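Local structure of putative silent information regulator 2,Putative silent information regulator 2 (Leishmania infantum, 5OL0) at residues L78-L81 and E86-Y89; A106-I111 and D129-A134; L114-R119 and A304-L309. The protein catalyses the NAD-dependent removal of acetyl groups from lysine side chains of proteins, as a zinc-containing sirtuin that probably regulates gene expression. All coordinates share one frame; numbering follows the deposited sequence.

Interaction 1 comes first along the chain and joins helices 78-83 and 85-95 on the zinc-bearing side of the molecule, the L81 side chain lying about 12 Å from the metal. Interactions 2 and 3, whose segments alternate along the chain, lie in the Rossmann-type domain and share helix 106-116: its first part meets D129-A134, just after strand 120-125, and its C-terminal end faces the late helix 300-308. Their centres are 10 Å apart, and they touch where H109 packs on R306 and M307. Interaction 1 is 28 Å from interaction 2 and 38 Å from interaction 3, between centres. The three thus run from the small domain, past residues that probably bind NAD, to the surface.

Interaction 1. Residues L78-L81 and E86-Y89; sequences LTLL and EIFY
The backbone N of F88 donates to a water whose O lies 2.9 Å away, and the same water sits 3.5 Å from the carbonyl O of L80, a weak link at most. This water lies between helices 78-83 and 85-95, consecutive helices of the helical part of the sirtuin small domain, separated by a single residue. The backbones draw closest at L81 and F88, with CA atoms 6.5 Å apart, and the direct contact is entirely apolar.

Two leucines supply one side of it. The bond from CA to CB of L80 is directed toward the second helix, and its CD2 methyl meets CD1 of I87 at 3.9 Å, the two side chains crossing at about a right angle. CD1 of I87 also lies 4.1 Å from both CG and CD1 of L80, so a single methyl is set against the whole isopropyl fork. I87 offers both its branches, because its CG2 approaches the same L80 methyl.

L81 has the same anti first torsion as L80 (chi1 -173°), but from its own position on the helix this brings CD1 against F88. The buried F88 ring packs edge-to-face with F191 and touches P187 of strand 185-187, while L81 rests on I155 and K186, tying the helix pair to the zinc-binding module. At the F88 ring, L81 CD1 arrives obliquely, 4.0 Å from both CB and CD2 of F88.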
ATOM      1  N   LEU A  78      18.676   1.805  -3.621  1.00 41.16           N
ATOM      2  CA  LEU A  78      19.213   2.733  -4.517  1.00 40.12           C
ATOM      3  C   LEU A  78      20.703   2.472  -4.769  1.00 44.74           C
ATOM      4  O   LEU A  78      21.204   2.581  -5.896  1.00 47.25           O
ATOM      5  CB  LEU A  78      18.944   4.112  -3.920  1.00 40.56           C
ATOM      6  CG  LEU A  78      19.091   5.230  -4.920  1.00 43.20           C
ATOM      7  CD1 LEU A  78      18.132   5.053  -6.074  1.00 44.14           C
ATOM      8  CD2 LEU A  78      18.832   6.534  -4.173  1.00 49.37           C
ATOM      9  N   THR A  79      21.417   2.091  -3.723  1.00 47.32           N
ATOM     10  CA  THR A  79      22.848   1.772  -3.882  1.00 46.92           C
ATOM     11  C   THR A  79      23.114   0.493  -4.728  1.00 42.78           C
ATOM     12  O   THR A  79      23.974   0.504  -5.629  1.00 44.95           O
ATOM     13  CB  THR A  79      23.617   1.812  -2.509  1.00 46.32           C
ATOM     14  OG1 THR A  79      24.941   1.360  -2.751  1.00 55.81           O
ATOM     15  CG2 THR A  79      22.944   0.956  -1.390  1.00 47.18           C
ATOM     16  N   LEU A  80      22.344  -0.573  -4.513  1.00 41.30           N
ATOM     17  CA  LEU A  80      22.390  -1.719  -5.444  1.00 44.33           C
ATOM     18  C   LEU A  80      21.978  -1.374  -6.880  1.00 41.68           C
ATOM     19  O   LEU A  80      22.548  -1.901  -7.820  1.00 40.01           O
ATOM     20  CB  LEU A  80      21.548  -2.865  -4.956  1.00 43.47           C
ATOM     21  CG  LEU A  80      21.899  -4.188  -5.618  1.00 47.13           C
ATOM     22  CD1 LEU A  80      23.337  -4.591  -5.286  1.00 52.46           C
ATOM     23  CD2 LEU A  80      20.933  -5.264  -5.151  1.00 48.93           C
ATOM     24  N   LEU A  81      20.990  -0.501  -7.053  1.00 40.62           N
ATOM     25  CA  LEU A  81      20.642  -0.022  -8.405  1.00 40.21           C
ATOM     26  C   LEU A  81      21.791   0.686  -9.129  1.00 40.76           C
ATOM     27  O   LEU A  81      22.051   0.421 -10.298  1.00 43.37           O
ATOM     28  CB  LEU A  81      19.425   0.919  -8.363  1.00 40.06           C
ATOM     29  CG  LEU A  81      18.895   1.313  -9.741  1.00 40.62           C
ATOM     30  CD1 LEU A  81      18.266   0.116 -10.431  1.00 39.40           C
ATOM     31  CD2 LEU A  81      17.930   2.473  -9.575  1.00 38.94           C
ATOM     32  N   GLU A  86      21.147  -4.423 -13.444  1.00 48.82           N
ATOM     33  CA  GLU A  86      20.631  -5.672 -13.950  1.00 49.16           C
ATOM     34  C   GLU A  86      19.801  -6.390 -12.906  1.00 47.35           C
ATOM     35  O   GLU A  86      18.839  -7.049 -13.257  1.00 39.45           O
ATOM     36  CB  GLU A  86      21.746  -6.553 -14.571  1.00 57.40           C
ATOM     37  CG  GLU A  86      22.870  -7.011 -13.639  1.00 70.17           C
ATOM     38  CD  GLU A  86      24.039  -6.017 -13.469  1.00 81.18           C
ATOM     39  OE1 GLU A  86      23.917  -4.800 -13.814  1.00 67.62           O
ATOM     40  OE2 GLU A  86      25.099  -6.475 -12.966  1.00 88.86           O
ATOM     41  N   ILE A  87      20.101  -6.217 -11.614  1.00 45.84           N
ATOM     42  CA  ILE A  87      19.357  -6.946 -10.579  1.00 43.36           C
ATOM     43  C   ILE A  87      17.920  -6.419 -10.444  1.00 45.98           C
ATOM     44  O   ILE A  87      16.959  -7.183 -10.469  1.00 42.58           O
ATOM     45  CB  ILE A  87      20.052  -6.902  -9.195  1.00 45.67           C
ATOM     46  CG1 ILE A  87      21.377  -7.679  -9.250  1.00 51.52           C
ATOM     47  CG2 ILE A  87      19.141  -7.485  -8.103  1.00 46.93           C
ATOM     48  CD1 ILE A  87      22.360  -7.377  -8.132  1.00 53.97           C
ATOM     49  N   PHE A  88      17.751  -5.119 -10.278  1.00 45.75           N
ATOM     50  CA  PHE A  88      16.370  -4.639 -10.165  1.00 41.44           C
ATOM     51  C   PHE A  88      15.661  -4.831 -11.523  1.00 35.90           C
ATOM     52  O   PHE A  88      14.528  -5.212 -11.551  1.00 33.75           O
ATOM     53  CB  PHE A  88      16.280  -3.220  -9.686  1.00 37.44           C
ATOM     54  CG  PHE A  88      14.953  -2.593  -9.979  1.00 39.60           C
ATOM     55  CD1 PHE A  88      13.881  -2.815  -9.143  1.00 39.27           C
ATOM     56  CD2 PHE A  88      14.785  -1.811 -11.126  1.00 34.19           C
ATOM     57  CE1 PHE A  88      12.655  -2.248  -9.430  1.00 39.47           C
ATOM     58  CE2 PHE A  88      13.560  -1.247 -11.431  1.00 37.33           C
ATOM     59  CZ  PHE A  88      12.496  -1.476 -10.582  1.00 39.68           C
ATOM     60  N   TYR A  89      16.335  -4.581 -12.638  1.00 37.30           N
ATOM     61  CA  TYR A  89      15.670  -4.715 -13.926  1.00 36.93           C
ATOM     62  C   TYR A  89      15.200  -6.129 -14.168  1.00 43.21           C
ATOM     63  O   TYR A  89      14.177  -6.336 -14.813  1.00 37.47           O
ATOM     64  CB  TYR A  89      16.561  -4.250 -15.071  1.00 36.80           C
ATOM     65  CG  TYR A  89      16.297  -2.816 -15.384  1.00 39.92           C
ATOM     66  CD1 TYR A  89      16.648  -1.808 -14.483  1.00 37.93           C
ATOM     67  CD2 TYR A  89      15.644  -2.460 -16.539  1.00 38.36           C
ATOM     68  CE1 TYR A  89      16.381  -0.479 -14.757  1.00 37.23           C
ATOM     69  CE2 TYR A  89      15.382  -1.138 -16.825  1.00 39.84           C
ATOM     70  CZ  TYR A  89      15.750  -0.147 -15.941  1.00 37.18           C
ATOM     71  OH  TYR A  89      15.440   1.153 -16.251  1.00 39.82           O
TER
HETATM   72  O   HOH W   1      19.606  -3.353  -8.981  1.00 37.58           O

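Interaction 2. Residues A106-I111 and D129-A134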
ATOM      1  N   ALA A 106     -11.264  -6.793  -4.136  1.00 27.55           N
ATOM      2  CA  ALA A 106     -12.361  -6.351  -3.296  1.00 29.27           C
ATOM      3  C   ALA A 106     -11.932  -5.226  -2.329  1.00 30.36           C
ATOM      4  O   ALA A 106     -12.627  -4.229  -2.193  1.00 31.57           O
ATOM      5  CB  ALA A 106     -12.929  -7.543  -2.536  1.00 30.71           C
ATOM      6  N   VAL A 107     -10.752  -5.328  -1.728  1.00 27.23           N
ATOM      7  CA  VAL A 107     -10.263  -4.229  -0.874  1.00 26.20           C
ATOM      8  C   VAL A 107     -10.204  -2.908  -1.679  1.00 26.27           C
ATOM      9  O   VAL A 107     -10.635  -1.857  -1.208  1.00 25.54           O
ATOM     10  CB  VAL A 107      -8.856  -4.576  -0.323  1.00 28.54           C
ATOM     11  CG1 VAL A 107      -8.155  -3.348   0.231  1.00 27.77           C
ATOM     12  CG2 VAL A 107      -8.930  -5.663   0.754  1.00 28.42           C
ATOM     13  N   HIS A 108      -9.596  -2.963  -2.854  1.00 26.71           N
ATOM     14  CA  HIS A 108      -9.423  -1.775  -3.674  1.00 26.80           C
ATOM     15  C   HIS A 108     -10.761  -1.081  -4.094  1.00 26.40           C
ATOM     16  O   HIS A 108     -10.938   0.198  -4.060  1.00 24.49           O
ATOM     17  CB  HIS A 108      -8.542  -2.095  -4.895  1.00 30.89           C
ATOM     18  CG  HIS A 108      -7.173  -2.627  -4.562  1.00 29.09           C
ATOM     19  ND1 HIS A 108      -6.125  -1.808  -4.200  1.00 34.69           N
ATOM     20  CD2 HIS A 108      -6.674  -3.884  -4.554  1.00 29.04           C
ATOM     21  CE1 HIS A 108      -5.052  -2.544  -3.974  1.00 29.49           C
ATOM     22  NE2 HIS A 108      -5.352  -3.801  -4.193  1.00 29.68           N
ATOM     23  N   HIS A 109     -11.690  -1.912  -4.537  1.00 25.63           N
ATOM     24  CA  HIS A 109     -13.031  -1.455  -4.862  1.00 29.02           C
ATOM     25  C   HIS A 109     -13.722  -0.902  -3.607  1.00 30.38           C
ATOM     26  O   HIS A 109     -14.427   0.071  -3.696  1.00 28.24           O
ATOM     27  CB  HIS A 109     -13.862  -2.601  -5.461  1.00 31.00           C
ATOM     28  CG  HIS A 109     -13.427  -2.984  -6.838  1.00 29.35           C
ATOM     29  ND1 HIS A 109     -13.357  -2.070  -7.859  1.00 29.38           N
ATOM     30  CD2 HIS A 109     -13.028  -4.167  -7.355  1.00 30.68           C
ATOM     31  CE1 HIS A 109     -12.947  -2.679  -8.951  1.00 29.51           C
ATOM     32  NE2 HIS A 109     -12.775  -3.955  -8.682  1.00 28.24           N
ATOM     33  N   PHE A 110     -13.539  -1.550  -2.466  1.00 29.29           N
ATOM     34  CA  PHE A 110     -14.123  -1.044  -1.228  1.00 28.28           C
ATOM     35  C   PHE A 110     -13.688   0.390  -0.928  1.00 27.63           C
ATOM     36  O   PHE A 110     -14.468   1.202  -0.502  1.00 28.02           O
ATOM     37  CB  PHE A 110     -13.809  -1.981  -0.050  1.00 29.37           C
ATOM     38  CG  PHE A 110     -14.399  -1.535   1.256  1.00 28.18           C
ATOM     39  CD1 PHE A 110     -15.767  -1.586   1.460  1.00 32.53           C
ATOM     40  CD2 PHE A 110     -13.593  -1.102   2.306  1.00 30.89           C
ATOM     41  CE1 PHE A 110     -16.343  -1.175   2.647  1.00 30.64           C
ATOM     42  CE2 PHE A 110     -14.157  -0.728   3.531  1.00 31.45           C
ATOM     43  CZ  PHE A 110     -15.543  -0.737   3.696  1.00 33.26           C
ATOM     44  N   ILE A 111     -12.405   0.662  -1.088  1.00 24.64           N
ATOM     45  CA  ILE A 111     -11.930   1.967  -0.809  1.00 27.13           C
ATOM     46  C   ILE A 111     -12.591   2.999  -1.756  1.00 25.13           C
ATOM     47  O   ILE A 111     -12.875   4.136  -1.382  1.00 27.52           O
ATOM     48  CB  ILE A 111     -10.343   1.981  -0.915  1.00 25.81           C
ATOM     49  CG1 ILE A 111      -9.717   1.075   0.133  1.00 29.38           C
ATOM     50  CG2 ILE A 111      -9.851   3.391  -0.762  1.00 25.84           C
ATOM     51  CD1 ILE A 111      -8.223   0.844  -0.047  1.00 28.33           C
ATOM     52  N   ASP A 129       1.710  -1.172  -7.052  1.00 31.06           N
ATOM     53  CA  ASP A 129       0.980  -1.851  -8.117  1.00 30.60           C
ATOM     54  C   ASP A 129      -0.047  -0.974  -8.814  1.00 31.67           C
ATOM     55  O   ASP A 129      -0.708  -1.441  -9.701  1.00 30.68           O
ATOM     56  CB  ASP A 129       0.370  -3.159  -7.588  1.00 29.37           C
ATOM     57  CG  ASP A 129      -0.554  -2.971  -6.348  1.00 33.45           C
ATOM     58  OD1 ASP A 129      -1.193  -1.891  -6.221  1.00 30.39           O
ATOM     59  OD2 ASP A 129      -0.639  -3.932  -5.502  1.00 34.17           O
ATOM     60  N   GLY A 130      -0.267   0.262  -8.354  1.00 30.58           N
ATOM     61  CA  GLY A 130      -1.297   1.122  -8.929  1.00 31.96           C
ATOM     62  C   GLY A 130      -2.763   0.653  -8.863  1.00 32.28           C
ATOM     63  O   GLY A 130      -3.655   1.239  -9.506  1.00 27.54           O
ATOM     64  N   LEU A 131      -3.076  -0.344  -8.057  1.00 29.37           N
ATOM     65  CA  LEU A 131      -4.450  -0.810  -8.029  1.00 27.75           C
ATOM     66  C   LEU A 131      -5.480   0.069  -7.366  1.00 27.44           C
ATOM     67  O   LEU A 131      -6.642  -0.054  -7.664  1.00 28.07           O
ATOM     68  CB  LEU A 131      -4.532  -2.219  -7.463  1.00 28.10           C
ATOM     69  CG  LEU A 131      -3.727  -3.205  -8.261  1.00 29.81           C
ATOM     70  CD1 LEU A 131      -3.688  -4.591  -7.609  1.00 31.89           C
ATOM     71  CD2 LEU A 131      -4.212  -3.312  -9.705  1.00 29.07           C
ATOM     72  N   GLU A 132      -5.088   0.912  -6.445  1.00 25.66           N
ATOM     73  CA  GLU A 132      -6.011   1.875  -5.877  1.00 29.23           C
ATOM     74  C   GLU A 132      -6.510   2.826  -7.008  1.00 31.99           C
ATOM     75  O   GLU A 132      -7.713   3.088  -7.144  1.00 28.40           O
ATOM     76  CB  GLU A 132      -5.363   2.682  -4.767  1.00 29.21           C
ATOM     77  CG  GLU A 132      -4.868   1.860  -3.559  1.00 30.05           C
ATOM     78  CD  GLU A 132      -3.470   1.249  -3.766  1.00 31.72           C
ATOM     79  OE1 GLU A 132      -2.792   1.466  -4.846  1.00 31.61           O
ATOM     80  OE2 GLU A 132      -3.073   0.491  -2.883  1.00 33.87           O
ATOM     81  N   LYS A 133      -5.553   3.331  -7.792  1.00 34.59           N
ATOM     82  CA  LYS A 133      -5.804   4.165  -8.975  1.00 32.08           C
ATOM     83  C   LYS A 133      -6.640   3.390  -9.998  1.00 30.80           C
ATOM     84  O   LYS A 133      -7.603   3.915 -10.563  1.00 30.89           O
ATOM     85  CB  LYS A 133      -4.472   4.600  -9.608  1.00 34.86           C
ATOM     86  CG  LYS A 133      -4.613   5.580 -10.765  1.00 39.82           C
ATOM     87  CD  LYS A 133      -3.258   6.201 -11.101  1.00 45.81           C
ATOM     88  CE  LYS A 133      -3.411   7.321 -12.122  1.00 61.89           C
ATOM     89  NZ  LYS A 133      -2.935   6.965 -13.490  1.00 66.25           N
ATOM     90  N   ALA A 134      -6.364   2.112 -10.163  1.00 29.63           N
ATOM     91  CA  ALA A 134      -7.146   1.297 -11.116  1.00 31.12           C
ATOM     92  C   ALA A 134      -8.581   1.144 -10.670  1.00 37.63           C
ATOM     93  O   ALA A 134      -9.470   1.056 -11.491  1.00 36.08           O
ATOM     94  CB  ALA A 134      -6.492  -0.084 -11.294  1.00 35.56           C
TER
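CB of L131 covers one face of the H108 ring, the tight part of the contact. It sits over the centre of the imidazole, 3.6 Å from its centroid and only 12° off the ring normal, a CH-pi contact whose closest pair is L131 CB to H108 CE1 at 3.5 Å. At the ring edge, in its plane, comes CG of E132, 3.9 Å from H108 ND1. The E132 carboxylate is turned 76° to the ring; its OE2 passes H108 CE1 at 3.8 Å and is hydrogen-bonded to T125 OG1. H108 ND1 is buried here without a polar partner, whereas NE2 pairs with S45 OG.

That serine also bonds D129 OD2, so one hydroxyl joins helix 106-116 to the Gln-Asn-Ile-Asp segment of the sirtuin Rossmann-type domain, whose D129 probably belongs to the NAD site. D129 OD1 accepts from L131 N at 3.1 Å in a nearly straight bond (170°), an Asx turn that leads through G130, the N-cap, into helix 131-134.

Beyond this the two segments meet loosely: I111 CD1 comes no nearer than 5.0 Å to E132 CG, I111 packing instead on strand 36-40, and the exposed A134 CB is 7.0 Å from H108 CB.

Interaction 3. Residues L114-R119 and A304-L309; sequences LQDEGR and AKRMRL
D116 and R306 meet by their charged ends alone, across backbones whose CA atoms stay 12.3 Å apart. D116 OD2 forms a long salt bridge with R306 NH2 at 3.7 Å and lies as near to NH1, though without a bond to it, at the forked edge of the guanidinium and near its plane. The carboxylate is turned 82° to that plane, so only one oxygen faces the fork and the two-oxygen, two-nitrogen pairing does not arise. The contact is correspondingly small, burying 52 Å² in all, and R306 NH1 is buried with no hydrogen-bonding partner in the model.

The next shell explains the placement. R306 bends at its second torsion (chi2 -77°), and its side chain packs on H109, R112 and L113 of helix 106-116. D116 OD2 has its stronger partner in NE of R112, one turn back on its own helix, so two arginines gather round this carboxylate. The contact thus joins helix 300-308, near the end of the modelled chain, to a helix flanking the parallel Rossmann-type sheet, at the surface and away from the annotated sites.

Further out, D116 OD1 takes a weak bond from Q115 NE2 at 3.4 Å, and the Q115 amide is itself held by G136 O and S138 N. Helix 106-116 then closes in a Schellman motif: R119 N reaches L114 O at 3.0 Å, G118 N reaches Q115 O at 2.9 Å, and G118 takes a positive phi of 73°. Beyond it R119 pairs through its backbone with I36, while its NH1 bonds V33 O.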
ATOM      1  N   LEU A 114     -15.794   3.754  -0.273  1.00 30.96           N
ATOM      2  CA  LEU A 114     -15.748   4.713   0.822  1.00 33.66           C
ATOM      3  C   LEU A 114     -15.665   6.128   0.250  1.00 33.12           C
ATOM      4  O   LEU A 114     -16.272   7.021   0.768  1.00 34.67           O
ATOM      5  CB  LEU A 114     -14.562   4.489   1.754  1.00 31.09           C
ATOM      6  CG  LEU A 114     -14.611   3.165   2.537  1.00 33.57           C
ATOM      7  CD1 LEU A 114     -13.344   2.989   3.391  1.00 31.96           C
ATOM      8  CD2 LEU A 114     -15.868   3.107   3.409  1.00 34.93           C
ATOM      9  N   GLN A 115     -14.923   6.316  -0.826  1.00 30.32           N
ATOM     10  CA  GLN A 115     -14.790   7.638  -1.412  1.00 32.72           C
ATOM     11  C   GLN A 115     -16.118   8.115  -1.929  1.00 32.65           C
ATOM     12  O   GLN A 115     -16.541   9.227  -1.650  1.00 32.95           O
ATOM     13  CB  GLN A 115     -13.811   7.612  -2.570  1.00 33.92           C
ATOM     14  CG  GLN A 115     -13.826   8.804  -3.521  1.00 34.79           C
ATOM     15  CD  GLN A 115     -12.867   8.520  -4.647  1.00 37.26           C
ATOM     16  OE1 GLN A 115     -11.647   8.455  -4.444  1.00 32.45           O
ATOM     17  NE2 GLN A 115     -13.409   8.247  -5.820  1.00 37.49           N
ATOM     18  N   ASP A 116     -16.772   7.261  -2.679  1.00 32.74           N
ATOM     19  CA  ASP A 116     -18.095   7.636  -3.224  1.00 37.11           C
ATOM     20  C   ASP A 116     -19.166   7.884  -2.167  1.00 37.83           C
ATOM     21  O   ASP A 116     -20.098   8.640  -2.434  1.00 38.51           O
ATOM     22  CB  ASP A 116     -18.555   6.641  -4.246  1.00 38.50           C
ATOM     23  CG  ASP A 116     -17.620   6.620  -5.477  1.00 45.02           C
ATOM     24  OD1 ASP A 116     -16.773   7.535  -5.628  1.00 51.84           O
ATOM     25  OD2 ASP A 116     -17.695   5.678  -6.281  1.00 43.86           O
ATOM     26  N   GLU A 117     -19.006   7.298  -0.980  1.00 32.40           N
ATOM     27  CA  GLU A 117     -19.882   7.594   0.165  1.00 36.50           C
ATOM     28  C   GLU A 117     -19.516   8.896   0.919  1.00 36.46           C
ATOM     29  O   GLU A 117     -20.189   9.260   1.879  1.00 36.37           O
ATOM     30  CB  GLU A 117     -19.826   6.437   1.181  1.00 37.51           C
ATOM     31  CG  GLU A 117     -20.432   5.164   0.693  1.00 38.43           C
ATOM     32  CD  GLU A 117     -21.953   5.250   0.791  1.00 48.82           C
ATOM     33  OE1 GLU A 117     -22.514   5.215   1.919  1.00 48.85           O
ATOM     34  OE2 GLU A 117     -22.596   5.397  -0.267  1.00 45.42           O
ATOM     35  N   GLY A 118     -18.418   9.548   0.558  1.00 33.21           N
ATOM     36  CA  GLY A 118     -17.944  10.714   1.272  1.00 33.57           C
ATOM     37  C   GLY A 118     -17.332  10.374   2.639  1.00 33.85           C
ATOM     38  O   GLY A 118     -17.392  11.218   3.541  1.00 33.69           O
ATOM     39  N   ARG A 119     -16.779   9.150   2.815  1.00 31.77           N
ATOM     40  CA  ARG A 119     -16.133   8.768   4.101  1.00 31.63           C
ATOM     41  C   ARG A 119     -14.593   8.630   4.068  1.00 32.60           C
ATOM     42  O   ARG A 119     -13.981   8.366   5.116  1.00 34.61           O
ATOM     43  CB  ARG A 119     -16.757   7.503   4.630  1.00 31.73           C
ATOM     44  CG  ARG A 119     -18.240   7.679   4.986  1.00 36.50           C
ATOM     45  CD  ARG A 119     -18.776   6.368   5.512  1.00 32.19           C
ATOM     46  NE  ARG A 119     -20.211   6.332   5.683  1.00 36.85           N
ATOM     47  CZ  ARG A 119     -20.923   6.926   6.654  1.00 43.00           C
ATOM     48  NH1 ARG A 119     -20.379   7.716   7.598  1.00 42.15           N
ATOM     49  NH2 ARG A 119     -22.242   6.741   6.664  1.00 43.65           N
ATOM     50  N   ALA A 304     -20.442  -5.810  -5.016  1.00 39.64           N
ATOM     51  CA  ALA A 304     -20.558  -6.988  -5.909  1.00 36.19           C
ATOM     52  C   ALA A 304     -20.614  -6.473  -7.349  1.00 33.63           C
ATOM     53  O   ALA A 304     -19.975  -7.010  -8.235  1.00 36.92           O
ATOM     54  CB  ALA A 304     -21.788  -7.819  -5.572  1.00 40.32           C
ATOM     55  N   LYS A 305     -21.264  -5.344  -7.539  1.00 33.41           N
ATOM     56  CA  LYS A 305     -21.334  -4.736  -8.835  1.00 38.37           C
ATOM     57  C   LYS A 305     -19.960  -4.252  -9.317  1.00 41.43           C
ATOM     58  O   LYS A 305     -19.669  -4.358 -10.510  1.00 42.80           O
ATOM     59  CB  LYS A 305     -22.299  -3.555  -8.812  1.00 42.55           C
ATOM     60  CG  LYS A 305     -22.445  -2.885 -10.174  1.00 50.91           C
ATOM     61  CD  LYS A 305     -23.563  -1.854 -10.196  1.00 56.30           C
ATOM     62  CE  LYS A 305     -23.688  -1.249 -11.593  1.00 59.74           C
ATOM     63  NZ  LYS A 305     -24.184   0.144 -11.493  1.00 65.06           N
ATOM     64  N   ARG A 306     -19.111  -3.696  -8.451  1.00 41.47           N
ATOM     65  CA  ARG A 306     -17.769  -3.304  -8.916  1.00 39.33           C
ATOM     66  C   ARG A 306     -16.916  -4.523  -9.226  1.00 40.98           C
ATOM     67  O   ARG A 306     -16.129  -4.555 -10.190  1.00 39.61           O
ATOM     68  CB  ARG A 306     -17.021  -2.466  -7.892  1.00 44.42           C
ATOM     69  CG  ARG A 306     -17.566  -1.099  -7.696  1.00 50.68           C
ATOM     70  CD  ARG A 306     -17.179  -0.183  -8.821  1.00 60.25           C
ATOM     71  NE  ARG A 306     -18.122   0.918  -8.888  1.00 69.12           N
ATOM     72  CZ  ARG A 306     -18.209   1.933  -8.025  1.00 79.69           C
ATOM     73  NH1 ARG A 306     -17.387   2.042  -6.984  1.00 88.53           N
ATOM     74  NH2 ARG A 306     -19.137   2.875  -8.210  1.00 76.67           N
ATOM     75  N   MET A 307     -17.041  -5.523  -8.385  1.00 36.17           N
ATOM     76  CA  MET A 307     -16.283  -6.732  -8.551  1.00 37.49           C
ATOM     77  C   MET A 307     -16.603  -7.537  -9.841  1.00 47.32           C
ATOM     78  O   MET A 307     -15.691  -7.988 -10.518  1.00 49.44           O
ATOM     79  CB  MET A 307     -16.465  -7.577  -7.327  1.00 37.37           C
ATOM     80  CG  MET A 307     -15.641  -6.998  -6.173  1.00 42.46           C
ATOM     81  SD  MET A 307     -15.976  -7.941  -4.717  1.00 46.43           S
ATOM     82  CE  MET A 307     -14.896  -9.345  -5.078  1.00 47.93           C
ATOM     83  N   ARG A 308     -17.869  -7.703 -10.185  1.00 51.21           N
ATOM     84  CA  ARG A 308     -18.248  -8.305 -11.491  1.00 58.79           C
ATOM     85  C   ARG A 308     -17.750  -7.483 -12.664  1.00 67.16           C
ATOM     86  O   ARG A 308     -17.144  -8.040 -13.590  1.00 64.54           O
ATOM     87  CB  ARG A 308     -19.768  -8.467 -11.635  1.00 67.34           C
ATOM     88  CG  ARG A 308     -20.326  -9.745 -10.998  1.00 74.81           C
ATOM     89  CD  ARG A 308     -21.780  -9.984 -11.388  1.00 79.52           C
ATOM     90  NE  ARG A 308     -22.572  -8.758 -11.218  1.00 84.76           N
ATOM     91  CZ  ARG A 308     -23.035  -8.287 -10.057  1.00 84.88           C
ATOM     92  NH1 ARG A 308     -22.809  -8.935  -8.903  1.00 84.59           N
ATOM     93  NH2 ARG A 308     -23.740  -7.149 -10.054  1.00 76.42           N
ATOM     94  N   LEU A 309     -17.988  -6.163 -12.591  1.00 71.75           N
ATOM     95  CA  LEU A 309     -17.616  -5.187 -13.647  1.00 74.25           C
ATOM     96  C   LEU A 309     -16.128  -5.185 -14.031  1.00 73.23           C
ATOM     97  O   LEU A 309     -15.764  -4.589 -15.052  1.00 72.90           O
ATOM     98  CB  LEU A 309     -18.084  -3.739 -13.307  1.00 73.20           C
ATOM     99  CG  LEU A 309     -19.472  -3.250 -13.804  1.00 75.91           C
ATOM    100  CD1 LEU A 309     -20.642  -4.214 -13.587  1.00 76.14           C
ATOM    101  CD2 LEU A 309     -19.813  -1.896 -13.197  1.00 74.37           C
TER